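Local coordinates for protein MFP2B (Ascaris suum, PDB 2BJR) that probably enhances the polymerisation of major sperm protein that drives amoeboid crawling of nematode sperm, and binds a zinc ion, at residues R216-V230 with P314-G326. Residues are numbered along the deposited sequence; the frame is centred on the assembly and turned at random.
Sequences RSLDTLPGENPDQYV and PAVLIVDGKEILG
R216, with CG between its backbone N and carbonyl carbon (chi1 59°) and an extended chain to NE, crosses E323 at about a right angle; E323 has CG beside its backbone N and is extended beyond it. NH2 of R216 donates to OE2 of E323 at 2.7 Å and NH1 to OE1 at 3.0 Å, both on the syn side, a two-pronged salt bridge whose flat groups are twisted 38° apart. NH1 also donates to the carbonyl O of S217, which helps fix the guanidinium's rotation. OE1 of E323 takes a second bond on its anti side from the backbone N of D219, 2.9 Å away, and the two donors arrive from opposite faces of the carboxylate plane. The backbone of E323 is bound as well. Its N donates to the carbonyl O of D219, while OG1 of T220, turned anti to its own backbone N (chi1 -168°), donates to the carbonyl O of E323 at 2.7 Å. Beside this, NZ of K322 meets OD1 of D219 in a second salt bridge of 2.6 Å. Further along the strand, OE1 of Q228 receives the N-H of L325 at 3.0 Å, and NE2 of the same amide donates to OG1 of T220 and the carbonyl O of N225, so both ends are held. Apolar groups pack alongside: CD1 of L221 lies against CG2 of I324, whose CD1 comes obliquely up to the OE1 and NE2 end of the Q228 amide, 3.5 Å from OE1. The carboxylate of E224 turns to R243 and R263 instead. The example illustrates how one carboxylate, gripped by a guanidinium and a backbone N-H, can pin an irregular loop, here with a type II turn at L221–E224, to a beta hairpin, 313-319/322-329 with its type I' turn, thereby joining two antiparallel sheets within the second cytosolic motility protein family region of MFP2b.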
loop_
_atom_site.group_PDB
_atom_site.type_symbol
_atom_site.label_atom_id
_atom_site.label_comp_id
_atom_site.label_asym_id
_atom_site.label_seq_id
_atom_site.Cartn_x
_atom_site.Cartn_y
_atom_site.Cartn_z
ATOM N N ARG A 216 7.086 -22.575 2.289
ATOM C CA ARG A 216 7.350 -23.800 1.549
ATOM C C ARG A 216 6.214 -24.097 0.592
ATOM O O ARG A 216 5.156 -23.488 0.654
ATOM C CB ARG A 216 7.512 -24.983 2.548
ATOM C CG ARG A 216 6.274 -25.246 3.464
ATOM C CD ARG A 216 6.308 -26.639 4.052
ATOM N NE ARG A 216 5.314 -26.964 5.067
ATOM C CZ ARG A 216 4.077 -27.342 4.831
ATOM N NH1 ARG A 216 3.621 -27.412 3.602
ATOM N NH2 ARG A 216 3.278 -27.654 5.855
ATOM N N SER A 217 6.406 -25.058 -0.295
ATOM C CA SER A 217 5.283 -25.582 -1.062
ATOM C C SER A 217 4.215 -26.203 -0.112
ATOM O O SER A 217 4.521 -26.853 0.898
ATOM C CB SER A 217 5.764 -26.605 -2.132
ATOM O OG SER A 217 6.724 -25.996 -3.023
ATOM N N LEU A 218 2.962 -25.946 -0.440
ATOM C CA LEU A 218 1.833 -26.519 0.236
ATOM C C LEU A 218 1.402 -27.867 -0.309
ATOM O O LEU A 218 1.547 -28.160 -1.493
ATOM C CB LEU A 218 0.621 -25.560 0.100
ATOM C CG LEU A 218 0.863 -24.157 0.677
ATOM C CD1 LEU A 218 -0.467 -23.373 0.596
ATOM C CD2 LEU A 218 1.385 -24.184 2.087
ATOM N N ASP A 219 0.840 -28.674 0.572
ATOM C CA ASP A 219 0.010 -29.827 0.166
ATOM C C ASP A 219 -1.409 -29.306 0.042
ATOM O O ASP A 219 -2.145 -29.243 1.024
ATOM C CB ASP A 219 0.148 -30.929 1.215
ATOM C CG ASP A 219 -0.788 -32.111 1.004
ATOM O OD1 ASP A 219 -1.398 -32.311 -0.085
ATOM O OD2 ASP A 219 -0.962 -32.915 1.948
ATOM N N THR A 220 -1.755 -28.836 -1.158
ATOM C CA THR A 220 -2.912 -27.955 -1.331
ATOM C C THR A 220 -4.113 -28.620 -2.024
ATOM O O THR A 220 -4.140 -29.832 -2.256
ATOM C CB THR A 220 -2.483 -26.628 -2.002
ATOM O OG1 THR A 220 -3.546 -25.666 -1.914
ATOM C CG2 THR A 220 -2.226 -26.774 -3.499
ATOM N N LEU A 221 -5.134 -27.833 -2.296
ATOM C CA LEU A 221 -6.339 -28.323 -2.893
ATOM C C LEU A 221 -6.230 -28.546 -4.399
ATOM O O LEU A 221 -5.400 -27.962 -5.078
ATOM C CB LEU A 221 -7.477 -27.362 -2.627
ATOM C CG LEU A 221 -7.916 -27.317 -1.172
ATOM C CD1 LEU A 221 -8.790 -26.074 -0.942
ATOM C CD2 LEU A 221 -8.689 -28.587 -0.834
ATOM N N PRO A 222 -7.072 -29.430 -4.919
ATOM C CA PRO A 222 -7.132 -29.658 -6.372
ATOM C C PRO A 222 -7.340 -28.361 -7.144
ATOM O O PRO A 222 -8.222 -27.533 -6.802
ATOM C CB PRO A 222 -8.378 -30.565 -6.533
ATOM C CG PRO A 222 -8.462 -31.315 -5.277
ATOM C CD PRO A 222 -7.988 -30.324 -4.194
ATOM N N GLY A 223 -6.515 -28.183 -8.170
ATOM C CA GLY A 223 -6.562 -27.027 -9.034
ATOM C C GLY A 223 -5.721 -25.851 -8.571
ATOM O O GLY A 223 -5.622 -24.876 -9.243
ATOM N N GLU A 224 -5.088 -25.950 -7.423
ATOM C CA GLU A 224 -4.282 -24.856 -6.927
ATOM C C GLU A 224 -2.806 -25.148 -7.075
ATOM O O GLU A 224 -2.350 -26.298 -6.933
ATOM C CB GLU A 224 -4.618 -24.620 -5.458
ATOM C CG GLU A 224 -6.070 -24.274 -5.216
ATOM C CD GLU A 224 -6.490 -22.972 -5.865
ATOM O OE1 GLU A 224 -5.700 -22.027 -5.887
ATOM O OE2 GLU A 224 -7.603 -22.910 -6.396
ATOM N N ASN A 225 -2.044 -24.100 -7.349
ATOM C CA ASN A 225 -0.595 -24.164 -7.319
ATOM C C ASN A 225 -0.060 -24.314 -5.891
ATOM O O ASN A 225 -0.488 -23.565 -4.987
ATOM C CB ASN A 225 -0.055 -22.902 -7.981
ATOM C CG ASN A 225 1.373 -23.006 -8.406
ATOM O OD1 ASN A 225 2.286 -23.051 -7.587
ATOM N ND2 ASN A 225 1.592 -23.022 -9.736
ATOM N N PRO A 226 0.848 -25.272 -5.657
ATOM C CA PRO A 226 1.469 -25.436 -4.346
ATOM C C PRO A 226 2.269 -24.224 -3.816
ATOM O O PRO A 226 2.471 -24.122 -2.601
ATOM C CB PRO A 226 2.386 -26.663 -4.524
ATOM C CG PRO A 226 1.938 -27.345 -5.743
ATOM C CD PRO A 226 1.348 -26.266 -6.634
ATOM N N ASP A 227 2.727 -23.330 -4.689
ATOM C CA ASP A 227 3.516 -22.159 -4.276
ATOM C C ASP A 227 2.619 -20.919 -4.383
ATOM O O ASP A 227 2.334 -20.387 -5.470
ATOM C CB ASP A 227 4.792 -22.027 -5.093
ATOM C CG ASP A 227 5.716 -23.200 -4.881
ATOM O OD1 ASP A 227 5.975 -23.579 -3.709
ATOM O OD2 ASP A 227 6.198 -23.836 -5.846
ATOM N N GLN A 228 2.165 -20.504 -3.209
ATOM C CA GLN A 228 1.186 -19.443 -3.063
ATOM C C GLN A 228 1.785 -18.354 -2.203
ATOM O O GLN A 228 2.449 -18.646 -1.241
ATOM C CB GLN A 228 -0.044 -20.007 -2.388
ATOM C CG GLN A 228 -0.810 -20.997 -3.211
ATOM C CD GLN A 228 -1.837 -21.811 -2.420
ATOM O OE1 GLN A 228 -2.392 -21.344 -1.407
ATOM N NE2 GLN A 228 -2.100 -23.016 -2.881
ATOM N N TYR A 229 1.544 -17.099 -2.550
ATOM C CA TYR A 229 2.178 -15.987 -1.901
ATOM C C TYR A 229 1.147 -14.948 -1.495
ATOM O O TYR A 229 0.071 -14.895 -2.050
ATOM C CB TYR A 229 3.190 -15.326 -2.807
ATOM C CG TYR A 229 4.264 -16.279 -3.359
ATOM C CD1 TYR A 229 3.983 -17.105 -4.465
ATOM C CD2 TYR A 229 5.516 -16.343 -2.786
ATOM C CE1 TYR A 229 4.950 -17.939 -5.005
ATOM C CE2 TYR A 229 6.475 -17.231 -3.297
ATOM C CZ TYR A 229 6.173 -17.978 -4.441
ATOM O OH TYR A 229 7.092 -18.849 -4.974
ATOM N N VAL A 230 1.472 -14.180 -0.460
ATOM C CA VAL A 230 0.533 -13.227 0.121
ATOM C C VAL A 230 0.296 -11.985 -0.751
ATOM O O VAL A 230 1.233 -11.324 -1.179
ATOM C CB VAL A 230 1.076 -12.760 1.465
ATOM C CG1 VAL A 230 0.124 -11.641 2.076
ATOM C CG2 VAL A 230 1.164 -13.929 2.428
ATOM N N PRO A 314 -3.110 -12.386 6.716
ATOM C CA PRO A 314 -2.923 -13.540 5.844
ATOM C C PRO A 314 -2.931 -14.838 6.684
ATOM O O PRO A 314 -2.360 -14.843 7.762
ATOM C CB PRO A 314 -1.503 -13.311 5.229
ATOM C CG PRO A 314 -1.115 -11.959 5.609
ATOM C CD PRO A 314 -1.832 -11.658 6.899
ATOM N N ALA A 315 -3.496 -15.917 6.163
ATOM C CA ALA A 315 -3.639 -17.165 6.925
ATOM C C ALA A 315 -3.767 -18.332 5.979
ATOM O O ALA A 315 -4.475 -18.263 4.986
ATOM C CB ALA A 315 -4.837 -17.094 7.806
ATOM N N VAL A 316 -3.062 -19.411 6.290
ATOM C CA VAL A 316 -3.251 -20.663 5.618
ATOM C C VAL A 316 -4.310 -21.430 6.413
ATOM O O VAL A 316 -4.154 -21.647 7.627
ATOM C CB VAL A 316 -1.932 -21.461 5.612
ATOM C CG1 VAL A 316 -2.130 -22.801 4.986
ATOM C CG2 VAL A 316 -0.832 -20.686 4.892
ATOM N N LEU A 317 -5.372 -21.825 5.732
ATOM C CA LEU A 317 -6.451 -22.629 6.278
ATOM C C LEU A 317 -6.192 -24.093 5.969
ATOM O O LEU A 317 -5.546 -24.412 4.974
ATOM C CB LEU A 317 -7.782 -22.254 5.619
ATOM C CG LEU A 317 -8.484 -20.989 6.110
ATOM C CD1 LEU A 317 -7.654 -19.785 5.801
ATOM C CD2 LEU A 317 -9.871 -20.893 5.508
ATOM N N ILE A 318 -6.712 -24.970 6.825
ATOM C CA ILE A 318 -6.763 -26.396 6.543
ATOM C C ILE A 318 -8.188 -26.764 6.148
ATOM O O ILE A 318 -9.094 -26.669 6.966
ATOM C CB ILE A 318 -6.359 -27.223 7.789
ATOM C CG1 ILE A 318 -4.988 -26.807 8.301
ATOM C CG2 ILE A 318 -6.405 -28.710 7.479
ATOM C CD1 ILE A 318 -3.880 -26.897 7.278
ATOM N N VAL A 319 -8.373 -27.143 4.892
ATOM C CA VAL A 319 -9.666 -27.445 4.301
ATOM C C VAL A 319 -9.568 -28.804 3.605
ATOM O O VAL A 319 -8.734 -29.001 2.704
ATOM C CB VAL A 319 -10.041 -26.375 3.249
ATOM C CG1 VAL A 319 -11.347 -26.754 2.477
ATOM C CG2 VAL A 319 -10.188 -25.071 3.892
ATOM N N ASP A 320 -10.397 -29.759 4.026
ATOM C CA ASP A 320 -10.361 -31.090 3.435
ATOM C C ASP A 320 -8.976 -31.692 3.673
ATOM O O ASP A 320 -8.447 -32.388 2.825
ATOM C CB ASP A 320 -10.653 -31.033 1.915
ATOM C CG ASP A 320 -12.112 -30.658 1.584
ATOM O OD1 ASP A 320 -12.983 -30.723 2.494
ATOM O OD2 ASP A 320 -12.466 -30.284 0.424
ATOM N N GLY A 321 -8.366 -31.404 4.809
ATOM C CA GLY A 321 -7.019 -31.878 5.095
ATOM C C GLY A 321 -5.875 -31.252 4.295
ATOM O O GLY A 321 -4.728 -31.640 4.453
ATOM N N LYS A 322 -6.171 -30.243 3.480
ATOM C CA LYS A 322 -5.173 -29.590 2.626
ATOM C C LYS A 322 -4.940 -28.146 3.071
ATOM O O LYS A 322 -5.817 -27.517 3.668
ATOM C CB LYS A 322 -5.670 -29.586 1.185
ATOM C CG LYS A 322 -5.908 -30.992 0.594
ATOM C CD LYS A 322 -4.611 -31.808 0.614
ATOM C CE LYS A 322 -4.763 -33.149 -0.118
ATOM N NZ LYS A 322 -3.493 -33.909 -0.136
ATOM N N GLU A 323 -3.756 -27.653 2.755
ATOM C CA GLU A 323 -3.298 -26.308 3.085
ATOM C C GLU A 323 -3.624 -25.354 1.946
ATOM O O GLU A 323 -3.374 -25.688 0.807
ATOM C CB GLU A 323 -1.805 -26.334 3.259
ATOM C CG GLU A 323 -1.344 -27.170 4.449
ATOM C CD GLU A 323 0.081 -27.647 4.349
ATOM O OE1 GLU A 323 0.669 -27.595 3.261
ATOM O OE2 GLU A 323 0.610 -28.076 5.401
ATOM N N ILE A 324 -4.123 -24.161 2.266
ATOM C CA ILE A 324 -4.584 -23.205 1.254
ATOM C C ILE A 324 -4.577 -21.798 1.817
ATOM O O ILE A 324 -5.122 -21.538 2.884
ATOM C CB ILE A 324 -5.953 -23.607 0.707
ATOM C CG1 ILE A 324 -6.462 -22.623 -0.361
ATOM C CG2 ILE A 324 -6.979 -23.738 1.820
ATOM C CD1 ILE A 324 -5.661 -22.662 -1.591
ATOM N N LEU A 325 -3.941 -20.877 1.085
ATOM C CA LEU A 325 -3.759 -19.521 1.543
ATOM C C LEU A 325 -4.995 -18.622 1.288
ATOM O O LEU A 325 -5.476 -18.497 0.149
ATOM C CB LEU A 325 -2.529 -18.923 0.884
ATOM C CG LEU A 325 -2.183 -17.491 1.218
ATOM C CD1 LEU A 325 -1.891 -17.356 2.700
ATOM C CD2 LEU A 325 -1.000 -16.936 0.434
ATOM N N GLY A 326 -5.454 -18.007 2.374
ATOM C CA GLY A 326 -6.521 -17.008 2.333
ATOM C C GLY A 326 -6.368 -15.974 3.440
ATOM O O GLY A 326 -5.312 -15.379 3.621
#